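Local coordinates for metallophosphoesterase TT1561-like domain-containing protein (Aquifex aeolicus, PDB 2YVT) that is of uncharacterised function but is probably a metal-dependent phosphoesterase of the calcineurin superfamily, at residues A[158-168]-A[202-211]. Residues are numbered along the deposited sequence; the frame is centred on the assembly and turned at random.
Sequences RWYVEYILKFV and AVVNTIIKSL
R158 reaches across to the N-terminal end of helix 202-211, where its NH1 gives a hydrogen bond to T206 OG1 at 2.9 Å, nearly straight (160°) and close to the guanidinium plane. V203 CA lies over one face of that group, toward its rim, and V203 CG2 packs 3.7 Å from R158 CB as the two side chains run past each other in opposite directions. The arginine gets there because CG stands anti to the backbone N (chi1 175°) and the chain then bends at chi3. T206 OG1 accepts this N-H and in turn donates its hydroxyl hydrogen to A202 O, which also takes the T206 backbone N-H from the other face of its carbonyl plane. E145, in a loop, forms a salt bridge with R158 NE, while E162 OE2 makes only a long one with R158 NH1, 3.8 Å away. A methionine in place of R158 would probably leave E145 without its charged mate and T206 OG1 without this donor. Deeper in, the contact is wholly apolar. V161 CG1 presses on I207 CD1 at 3.5 Å, a close carbon-carbon contact, and L165 CD1 meets I207 CG2 at 3.7 Å, both side chains crossing the isoleucine roughly at right angles. At the far end V168 CB rests on L211 CD2 at 3.8 Å. V161 and I207 both continue down onto L143, and V168 and I207 reach strand 175-180. Helices 158-164 and 202-211 thus run side by side, 21° from parallel, their axes coming within 10.7 Å at the closest, on one face of a mixed sheet, the helix-on-sheet layering of the calcineurin-like phosphoesterase fold.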
ATOM      1  N   ARG A 158     -16.287  -4.577   3.726  1.00 10.06           N
ATOM      2  CA  ARG A 158     -16.766  -4.344   2.364  1.00 10.31           C
ATOM      3  C   ARG A 158     -17.706  -3.143   2.259  1.00  9.77           C
ATOM      4  O   ARG A 158     -17.522  -2.281   1.399  1.00 10.57           O
ATOM      5  CB  ARG A 158     -17.468  -5.604   1.821  1.00 10.49           C
ATOM      6  CG  ARG A 158     -18.110  -5.430   0.462  1.00 12.32           C
ATOM      7  CD  ARG A 158     -18.884  -6.691   0.054  1.00 12.58           C
ATOM      8  NE  ARG A 158     -18.003  -7.846  -0.145  1.00 14.18           N
ATOM      9  CZ  ARG A 158     -17.561  -8.254  -1.332  1.00 14.32           C
ATOM     10  NH1 ARG A 158     -17.903  -7.587  -2.431  1.00 15.84           N
ATOM     11  NH2 ARG A 158     -16.763  -9.317  -1.417  1.00 14.49           N
ATOM     12  N   TRP A 159     -18.706  -3.079   3.138  1.00  9.96           N
ATOM     13  CA  TRP A 159     -19.691  -2.000   3.055  1.00  9.58           C
ATOM     14  C   TRP A 159     -19.039  -0.617   3.107  1.00  9.89           C
ATOM     15  O   TRP A 159     -19.450   0.291   2.400  1.00 10.26           O
ATOM     16  CB  TRP A 159     -20.759  -2.127   4.150  1.00 11.96           C
ATOM     17  CG  TRP A 159     -20.318  -1.773   5.534  1.00 11.61           C
ATOM     18  CD1 TRP A 159     -19.902  -2.636   6.493  1.00 12.63           C
ATOM     19  CD2 TRP A 159     -20.268  -0.461   6.121  1.00 12.57           C
ATOM     20  NE1 TRP A 159     -19.604  -1.958   7.647  1.00 13.05           N
ATOM     21  CE2 TRP A 159     -19.809  -0.619   7.445  1.00 12.55           C
ATOM     22  CE3 TRP A 159     -20.558   0.830   5.651  1.00 12.19           C
ATOM     23  CZ2 TRP A 159     -19.633   0.464   8.316  1.00 12.92           C
ATOM     24  CZ3 TRP A 159     -20.387   1.912   6.516  1.00 12.72           C
ATOM     25  CH2 TRP A 159     -19.921   1.718   7.834  1.00 12.58           C
ATOM     26  N   TYR A 160     -18.032  -0.469   3.964  1.00  9.12           N
ATOM     27  CA  TYR A 160     -17.378   0.821   4.150  1.00  9.61           C
ATOM     28  C   TYR A 160     -16.484   1.178   2.963  1.00  9.51           C
ATOM     29  O   TYR A 160     -16.458   2.323   2.516  1.00 10.27           O
ATOM     30  CB  TYR A 160     -16.587   0.825   5.455  1.00 10.21           C
ATOM     31  CG  TYR A 160     -15.884   2.130   5.731  1.00 10.49           C
ATOM     32  CD1 TYR A 160     -16.583   3.229   6.247  1.00 10.14           C
ATOM     33  CD2 TYR A 160     -14.514   2.263   5.491  1.00  9.71           C
ATOM     34  CE1 TYR A 160     -15.934   4.433   6.506  1.00 10.67           C
ATOM     35  CE2 TYR A 160     -13.854   3.454   5.744  1.00 10.62           C
ATOM     36  CZ  TYR A 160     -14.571   4.539   6.250  1.00  9.95           C
ATOM     37  OH  TYR A 160     -13.921   5.724   6.509  1.00 12.77           O
ATOM     38  N   VAL A 161     -15.755   0.187   2.456  1.00 10.09           N
ATOM     39  CA  VAL A 161     -14.921   0.386   1.279  1.00 10.81           C
ATOM     40  C   VAL A 161     -15.784   0.870   0.106  1.00 11.66           C
ATOM     41  O   VAL A 161     -15.466   1.874  -0.539  1.00 12.16           O
ATOM     42  CB  VAL A 161     -14.151  -0.900   0.929  1.00 10.72           C
ATOM     43  CG1 VAL A 161     -13.338  -0.710  -0.344  1.00 12.75           C
ATOM     44  CG2 VAL A 161     -13.252  -1.300   2.109  1.00 11.15           C
ATOM     45  N   GLU A 162     -16.902   0.183  -0.125  1.00 12.68           N
ATOM     46  CA  GLU A 162     -17.810   0.550  -1.207  1.00 16.04           C
ATOM     47  C   GLU A 162     -18.416   1.937  -0.979  1.00 14.19           C
ATOM     48  O   GLU A 162     -18.519   2.741  -1.910  1.00 15.70           O
ATOM     49  CB  GLU A 162     -18.892  -0.519  -1.371  1.00 16.75           C
ATOM     50  CG  GLU A 162     -18.318  -1.882  -1.765  1.00 20.49           C
ATOM     51  CD  GLU A 162     -19.376  -2.950  -1.998  1.00 21.45           C
ATOM     52  OE1 GLU A 162     -20.544  -2.771  -1.579  1.00 25.33           O
ATOM     53  OE2 GLU A 162     -19.022  -3.992  -2.584  1.00 24.80           O
ATOM     54  N   TYR A 163     -18.772   2.226   0.269  1.00 13.25           N
ATOM     55  CA  TYR A 163     -19.360   3.506   0.633  1.00 13.54           C
ATOM     56  C   TYR A 163     -18.404   4.673   0.370  1.00 13.11           C
ATOM     57  O   TYR A 163     -18.786   5.696  -0.208  1.00 14.55           O
ATOM     58  CB  TYR A 163     -19.761   3.489   2.111  1.00 14.97           C
ATOM     59  CG  TYR A 163     -20.479   4.740   2.553  1.00 15.28           C
ATOM     60  CD1 TYR A 163     -21.795   4.985   2.143  1.00 16.04           C
ATOM     61  CD2 TYR A 163     -19.843   5.685   3.358  1.00 15.38           C
ATOM     62  CE1 TYR A 163     -22.469   6.139   2.532  1.00 17.12           C
ATOM     63  CE2 TYR A 163     -20.518   6.850   3.764  1.00 15.92           C
ATOM     64  CZ  TYR A 163     -21.825   7.060   3.346  1.00 15.96           C
ATOM     65  OH  TYR A 163     -22.483   8.207   3.728  1.00 17.21           O
ATOM     66  N   ILE A 164     -17.156   4.520   0.801  1.00 12.70           N
ATOM     67  CA  ILE A 164     -16.169   5.577   0.627  1.00 12.55           C
ATOM     68  C   ILE A 164     -15.827   5.783  -0.847  1.00 13.39           C
ATOM     69  O   ILE A 164     -15.727   6.921  -1.311  1.00 13.95           O
ATOM     70  CB  ILE A 164     -14.876   5.266   1.425  1.00 12.74           C
ATOM     71  CG1 ILE A 164     -15.141   5.337   2.937  1.00 13.48           C
ATOM     72  CG2 ILE A 164     -13.718   6.187   0.978  1.00 13.88           C
ATOM     73  CD1 ILE A 164     -15.558   6.724   3.470  1.00 14.87           C
ATOM     74  N   LEU A 165     -15.682   4.686  -1.586  1.00 13.37           N
ATOM     75  CA  LEU A 165     -15.191   4.762  -2.963  1.00 15.55           C
ATOM     76  C   LEU A 165     -16.209   5.297  -3.967  1.00 16.82           C
ATOM     77  O   LEU A 165     -15.905   5.434  -5.158  1.00 18.12           O
ATOM     78  CB  LEU A 165     -14.611   3.416  -3.408  1.00 15.79           C
ATOM     79  CG  LEU A 165     -13.240   3.081  -2.817  1.00 16.48           C
ATOM     80  CD1 LEU A 165     -12.839   1.643  -3.164  1.00 17.74           C
ATOM     81  CD2 LEU A 165     -12.175   4.066  -3.306  1.00 17.02           C
ATOM     82  N   LYS A 166     -17.398   5.644  -3.481  1.00 18.74           N
ATOM     83  CA  LYS A 166     -18.374   6.350  -4.308  1.00 21.03           C
ATOM     84  C   LYS A 166     -17.814   7.666  -4.860  1.00 20.85           C
ATOM     85  O   LYS A 166     -18.341   8.201  -5.842  1.00 22.82           O
ATOM     86  CB  LYS A 166     -19.666   6.595  -3.529  1.00 22.89           C
ATOM     87  CG  LYS A 166     -20.465   5.330  -3.254  1.00 25.65           C
ATOM     88  CD  LYS A 166     -21.957   5.608  -3.036  1.00 28.15           C
ATOM     89  CE  LYS A 166     -22.201   6.742  -2.048  1.00 29.44           C
ATOM     90  NZ  LYS A 166     -21.561   6.484  -0.731  1.00 30.10           N
ATOM     91  N   PHE A 167     -16.740   8.177  -4.249  1.00 20.08           N
ATOM     92  CA  PHE A 167     -16.141   9.441  -4.703  1.00 20.24           C
ATOM     93  C   PHE A 167     -15.510   9.351  -6.093  1.00 21.12           C
ATOM     94  O   PHE A 167     -15.390  10.352  -6.794  1.00 21.17           O
ATOM     95  CB  PHE A 167     -15.164  10.048  -3.672  1.00 20.73           C
ATOM     96  CG  PHE A 167     -13.815   9.365  -3.586  1.00 20.15           C
ATOM     97  CD1 PHE A 167     -12.870   9.515  -4.599  1.00 20.37           C
ATOM     98  CD2 PHE A 167     -13.464   8.630  -2.454  1.00 19.59           C
ATOM     99  CE1 PHE A 167     -11.621   8.903  -4.506  1.00 20.83           C
ATOM    100  CE2 PHE A 167     -12.216   8.020  -2.351  1.00 20.45           C
ATOM    101  CZ  PHE A 167     -11.297   8.152  -3.379  1.00 20.59           C
ATOM    102  N   VAL A 168     -15.115   8.146  -6.488  1.00 21.33           N
ATOM    103  CA  VAL A 168     -14.406   7.964  -7.756  1.00 24.13           C
ATOM    104  C   VAL A 168     -15.230   8.485  -8.941  1.00 26.08           C
ATOM    105  O   VAL A 168     -14.686   9.129  -9.843  1.00 26.87           O
ATOM    106  CB  VAL A 168     -13.978   6.484  -7.956  1.00 24.15           C
ATOM    107  CG1 VAL A 168     -13.242   6.302  -9.282  1.00 24.35           C
ATOM    108  CG2 VAL A 168     -13.099   6.033  -6.800  1.00 25.08           C
ATOM    109  N   ALA A 202     -11.977 -10.980  -1.934  1.00 11.27           N
ATOM    110  CA  ALA A 202     -13.019 -10.788  -2.936  1.00 12.06           C
ATOM    111  C   ALA A 202     -13.512  -9.353  -2.948  1.00 11.87           C
ATOM    112  O   ALA A 202     -14.079  -8.896  -3.936  1.00 11.88           O
ATOM    113  CB  ALA A 202     -14.182 -11.735  -2.673  1.00 12.45           C
ATOM    114  N   VAL A 203     -13.301  -8.633  -1.843  1.00 11.63           N
ATOM    115  CA  VAL A 203     -13.690  -7.228  -1.794  1.00 11.76           C
ATOM    116  C   VAL A 203     -12.947  -6.461  -2.880  1.00 11.63           C
ATOM    117  O   VAL A 203     -13.509  -5.586  -3.538  1.00 12.30           O
ATOM    118  CB  VAL A 203     -13.413  -6.608  -0.407  1.00 11.76           C
ATOM    119  CG1 VAL A 203     -13.616  -5.104  -0.449  1.00 12.36           C
ATOM    120  CG2 VAL A 203     -14.319  -7.248   0.636  1.00 13.15           C
ATOM    121  N   VAL A 204     -11.680  -6.817  -3.089  1.00 12.16           N
ATOM    122  CA  VAL A 204     -10.865  -6.110  -4.066  1.00 10.96           C
ATOM    123  C   VAL A 204     -11.264  -6.500  -5.499  1.00 10.84           C
ATOM    124  O   VAL A 204     -11.295  -5.649  -6.382  1.00 10.51           O
ATOM    125  CB  VAL A 204      -9.352  -6.280  -3.783  1.00 11.72           C
ATOM    126  CG1 VAL A 204      -8.539  -5.477  -4.772  1.00 12.33           C
ATOM    127  CG2 VAL A 204      -9.046  -5.809  -2.355  1.00 12.30           C
ATOM    128  N   ASN A 205     -11.610  -7.766  -5.731  1.00 11.31           N
ATOM    129  CA  ASN A 205     -12.156  -8.121  -7.056  1.00 10.91           C
ATOM    130  C   ASN A 205     -13.390  -7.286  -7.336  1.00 11.68           C
ATOM    131  O   ASN A 205     -13.604  -6.826  -8.457  1.00 12.09           O
ATOM    132  CB  ASN A 205     -12.512  -9.609  -7.155  1.00 11.05           C
ATOM    133  CG  ASN A 205     -11.306 -10.497  -7.016  1.00 11.81           C
ATOM    134  OD1 ASN A 205     -10.824 -11.098  -7.993  1.00 14.05           O
ATOM    135  ND2 ASN A 205     -10.792 -10.579  -5.811  1.00  9.16           N
ATOM    136  N   THR A 206     -14.191  -7.090  -6.292  1.00 11.11           N
ATOM    137  CA  THR A 206     -15.424  -6.329  -6.403  1.00 12.67           C
ATOM    138  C   THR A 206     -15.152  -4.847  -6.681  1.00 12.86           C
ATOM    139  O   THR A 206     -15.783  -4.268  -7.565  1.00 14.08           O
ATOM    140  CB  THR A 206     -16.316  -6.526  -5.162  1.00 13.41           C
ATOM    141  OG1 THR A 206     -16.573  -7.927  -4.968  1.00 13.09           O
ATOM    142  CG2 THR A 206     -17.631  -5.793  -5.325  1.00 14.73           C
ATOM    143  N   ILE A 207     -14.205  -4.250  -5.946  1.00 13.44           N
ATOM    144  CA  ILE A 207     -13.783  -2.867  -6.206  1.00 15.59           C
ATOM    145  C   ILE A 207     -13.293  -2.705  -7.637  1.00 13.86           C
ATOM    146  O   ILE A 207     -13.603  -1.728  -8.305  1.00 14.72           O
ATOM    147  CB  ILE A 207     -12.583  -2.420  -5.323  1.00 17.44           C
ATOM    148  CG1 ILE A 207     -12.873  -2.519  -3.831  1.00 20.09           C
ATOM    149  CG2 ILE A 207     -12.147  -0.996  -5.712  1.00 19.57           C
ATOM    150  CD1 ILE A 207     -11.633  -2.233  -2.989  1.00 18.76           C
ATOM    151  N   ILE A 208     -12.490  -3.662  -8.096  1.00 13.03           N
ATOM    152  CA  ILE A 208     -11.944  -3.613  -9.438  1.00 13.31           C
ATOM    153  C   ILE A 208     -13.068  -3.677 -10.477  1.00 14.41           C
ATOM    154  O   ILE A 208     -13.048  -2.937 -11.456  1.00 14.87           O
ATOM    155  CB  ILE A 208     -10.891  -4.722  -9.643  1.00 13.11           C
ATOM    156  CG1 ILE A 208      -9.598  -4.343  -8.906  1.00 13.07           C
ATOM    157  CG2 ILE A 208     -10.637  -4.973 -11.128  1.00 14.06           C
ATOM    158  CD1 ILE A 208      -8.562  -5.452  -8.853  1.00 13.66           C
ATOM    159  N   LYS A 209     -14.056  -4.536 -10.235  1.00 15.08           N
ATOM    160  CA  LYS A 209     -15.222  -4.640 -11.114  1.00 17.73           C
ATOM    161  C   LYS A 209     -15.996  -3.319 -11.130  1.00 17.67           C
ATOM    162  O   LYS A 209     -16.377  -2.819 -12.194  1.00 18.92           O
ATOM    163  CB  LYS A 209     -16.112  -5.813 -10.671  1.00 20.41           C
ATOM    164  CG  LYS A 209     -17.561  -5.803 -11.186  1.00 21.28           C
ATOM    165  CD  LYS A 209     -17.661  -6.205 -12.645  1.00 23.14           C
ATOM    166  CE  LYS A 209     -19.123  -6.274 -13.095  1.00 20.83           C
ATOM    167  NZ  LYS A 209     -19.232  -6.698 -14.507  1.00 23.23           N
ATOM    168  N   SER A 210     -16.196  -2.748  -9.945  1.00 17.40           N
ATOM    169  CA  SER A 210     -16.952  -1.511  -9.799  1.00 18.93           C
ATOM    170  C   SER A 210     -16.271  -0.300 -10.438  1.00 18.86           C
ATOM    171  O   SER A 210     -16.918   0.467 -11.160  1.00 20.99           O
ATOM    172  CB  SER A 210     -17.250  -1.239  -8.321  1.00 20.49           C
ATOM    173  OG  SER A 210     -17.973  -0.035  -8.178  1.00 22.72           O
ATOM    174  N   LEU A 211     -14.974  -0.140 -10.175  1.00 18.05           N
ATOM    175  CA  LEU A 211     -14.219   1.041 -10.599  1.00 17.43           C
ATOM    176  C   LEU A 211     -13.579   0.908 -11.978  1.00 16.97           C
ATOM    177  O   LEU A 211     -13.281   1.918 -12.627  1.00 18.00           O
ATOM    178  CB  LEU A 211     -13.129   1.373  -9.571  1.00 17.62           C
ATOM    179  CG  LEU A 211     -13.583   1.768  -8.163  1.00 18.84           C
ATOM    180  CD1 LEU A 211     -12.388   2.292  -7.376  1.00 19.07           C
ATOM    181  CD2 LEU A 211     -14.705   2.795  -8.194  1.00 20.78           C
TER